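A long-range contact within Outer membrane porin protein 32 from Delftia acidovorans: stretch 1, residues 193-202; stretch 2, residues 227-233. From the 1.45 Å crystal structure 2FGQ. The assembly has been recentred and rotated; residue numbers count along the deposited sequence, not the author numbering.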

# COMPACT_ATOMS: atom_id res chain seq x y z
N LYS A 193 0.43 23.19 -16.81
CA LYS A 193 -0.78 23.94 -16.53
C LYS A 193 -1.16 23.72 -15.06
O LYS A 193 -1.19 22.60 -14.57
N THR A 194 -1.54 24.79 -14.39
CA THR A 194 -1.97 24.72 -13.02
C THR A 194 -2.96 25.80 -12.66
O THR A 194 -3.53 26.45 -13.54
N ALA A 195 -3.18 25.97 -11.37
CA ALA A 195 -3.97 27.07 -10.84
C ALA A 195 -3.31 27.58 -9.58
O ALA A 195 -2.71 26.80 -8.85
N VAL A 196 -3.47 28.87 -9.31
CA VAL A 196 -3.03 29.47 -8.06
C VAL A 196 -4.20 30.26 -7.55
O VAL A 196 -4.76 31.10 -8.28
N GLY A 197 -4.63 29.98 -6.33
CA GLY A 197 -5.83 30.61 -5.81
C GLY A 197 -7.09 30.44 -6.65
O GLY A 197 -7.95 31.32 -6.63
N GLY A 198 -7.21 29.33 -7.38
CA GLY A 198 -8.32 29.07 -8.25
C GLY A 198 -8.27 29.73 -9.62
O GLY A 198 -9.22 29.62 -10.38
N LEU A 199 -7.16 30.36 -9.96
CA LEU A 199 -7.00 31.06 -11.25
C LEU A 199 -5.95 30.36 -12.11
O LEU A 199 -4.83 30.09 -11.65
N ALA A 200 -6.30 30.12 -13.37
CA ALA A 200 -5.46 29.38 -14.31
C ALA A 200 -4.10 30.07 -14.42
O ALA A 200 -4.03 31.30 -14.54
N THR A 201 -3.05 29.26 -14.41
CA THR A 201 -1.66 29.73 -14.31
C THR A 201 -0.78 28.72 -15.06
O THR A 201 -0.99 27.52 -14.96
N ASP A 202 0.15 29.23 -15.85
CA ASP A 202 1.19 28.39 -16.46
C ASP A 202 2.40 28.36 -15.54
O ASP A 202 2.82 29.39 -15.01
N LYS A 227 8.76 30.37 -13.55
CA LYS A 227 7.78 31.46 -13.55
C LYS A 227 6.38 30.87 -13.53
O LYS A 227 6.02 30.13 -14.44
N PHE A 228 5.59 31.18 -12.50
CA PHE A 228 4.18 30.90 -12.52
C PHE A 228 3.48 32.17 -13.04
O PHE A 228 3.41 33.19 -12.35
N LYS A 229 3.00 32.09 -14.26
CA LYS A 229 2.40 33.22 -14.99
C LYS A 229 0.89 33.02 -15.04
O LYS A 229 0.39 32.10 -15.68
N ARG A 230 0.16 33.87 -14.33
CA ARG A 230 -1.28 33.73 -14.21
C ARG A 230 -1.94 34.32 -15.43
O ARG A 230 -1.53 35.39 -15.91
N ASP A 231 -2.94 33.63 -15.99
CA ASP A 231 -3.57 34.04 -17.25
C ASP A 231 -4.11 35.47 -17.19
O ASP A 231 -3.98 36.21 -18.17
N ILE A 232 -4.72 35.87 -16.08
CA ILE A 232 -5.31 37.21 -15.97
C ILE A 232 -4.26 38.30 -15.74
O ILE A 232 -4.62 39.48 -15.64
N GLY A 233 -3.01 37.89 -15.53
CA GLY A 233 -1.94 38.81 -15.22
C GLY A 233 -1.30 38.49 -13.89
O GLY A 233 -1.95 37.95 -13.00

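Two carboxylates of like charge face each other across this contact, with Asp202 OD1 and Asp231 OD1 only 4.2 Å apart. Water 3 bridges them, within hydrogen-bonding distance of both, 2.7 Å from Asp202 OD1 and 2.7 Å from Asp231 OD1. The charge of Asp202 (chi1 m) is offset by Lys193, whose m, m, t, t side chain brings NZ to 2.8 Å from Asp202 OD1 in a salt bridge. Asp231, also m, sets OD2 3.5 Å from Ala200 CB, while its backbone N donates to Ala200 O at 3.0 Å. That same carbonyl accepts from water 2, 2.9 Å from Ala200 O, which in turn accepts from Ile232 N at 3.1 Å.

Thr201 and Arg230 pair on one face of the sheet. Thr201, in the m rotamer, donates from OG1 to Leu199 O (3.0 Å) and places CG2 3.8 Å from Phe228 CB. The Phe228 ring (chi1 m) receives Thr194 CG2 at its edge, 4.1 Å from CD2. Arg230 (t, t, p) extends from the strand, and NE donates to Gly233 O at 2.8 Å, across the turn from Arg230 to Gly233; water 1 links Arg230 NH1 (2.9 Å) to Val196 O (2.8 Å). Leu199 (m, p) points toward the second stretch, its CD2 lying 3.8 Å from Arg230 CD and 3.5 Å from CD1 of Ile232 (p, t).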

# COMPACT_ATOMS: atom_id res chain seq x y z
CB LYS A 193 -1.92 23.49 -17.44
CG LYS A 193 -1.69 23.75 -18.91
CD LYS A 193 -1.75 25.22 -19.23
CE LYS A 193 -1.51 25.55 -20.69
NZ LYS A 193 -1.81 27.03 -20.92
CB THR A 194 -0.76 24.66 -12.12
OG1 THR A 194 -1.16 24.27 -10.78
CG2 THR A 194 0.02 25.97 -12.03
CB ALA A 195 -5.44 26.65 -10.57
CB VAL A 196 -1.85 30.40 -8.30
CG1 VAL A 196 -1.51 31.09 -6.97
CG2 VAL A 196 -0.65 29.64 -8.87
CB LEU A 199 -6.60 32.52 -11.02
CG LEU A 199 -7.77 33.50 -10.78
CD1 LEU A 199 -8.59 33.13 -9.61
CD2 LEU A 199 -7.19 34.91 -10.57
CB ALA A 200 -6.11 29.34 -15.67
CB THR A 201 -1.23 29.80 -12.84
OG1 THR A 201 -1.99 30.80 -12.14
CG2 THR A 201 0.21 30.21 -12.65
CB ASP A 202 1.68 28.99 -17.78
CG ASP A 202 0.68 28.94 -18.89
OD1 ASP A 202 -0.34 28.23 -18.81
OD2 ASP A 202 0.83 29.67 -19.91
CB LYS A 227 7.96 32.30 -14.82
CG LYS A 227 7.08 33.52 -14.93
CD LYS A 227 7.50 34.54 -16.05
CE LYS A 227 8.52 34.02 -17.01
NZ LYS A 227 8.46 34.81 -18.34
CB PHE A 228 3.66 30.55 -11.13
CG PHE A 228 4.08 29.19 -10.58
CD1 PHE A 228 5.32 28.97 -10.04
CD2 PHE A 228 3.16 28.16 -10.54
CE1 PHE A 228 5.66 27.74 -9.47
CE2 PHE A 228 3.46 26.92 -9.93
CZ PHE A 228 4.70 26.71 -9.39
CB LYS A 229 2.96 33.26 -16.41
CG LYS A 229 2.60 34.47 -17.18
CD LYS A 229 3.50 34.70 -18.42
CE LYS A 229 2.69 35.26 -19.57
NZ LYS A 229 1.91 36.47 -19.16
CB ARG A 230 -1.70 34.41 -12.91
CG ARG A 230 -3.13 34.32 -12.53
CD ARG A 230 -3.39 34.85 -11.15
NE ARG A 230 -3.09 36.28 -11.08
CZ ARG A 230 -3.31 37.03 -9.99
NH1 ARG A 230 -3.78 36.50 -8.89
NH2 ARG A 230 -3.00 38.33 -10.01
CB ASP A 231 -4.73 33.12 -17.66
CG ASP A 231 -4.29 31.73 -18.09
OD1 ASP A 231 -3.10 31.34 -17.94
OD2 ASP A 231 -5.13 30.95 -18.61
CB ILE A 232 -6.40 37.33 -14.87
CG1 ILE A 232 -5.81 37.12 -13.48
CG2 ILE A 232 -7.60 36.46 -15.20
CD1 ILE A 232 -6.53 37.87 -12.37
O HOH W 1 -4.29 33.87 -7.84
O HOH W 2 -5.79 33.56 -14.40
O HOH W 3 -2.78 28.63 -17.71
O HOH W 4 -2.02 30.34 -21.00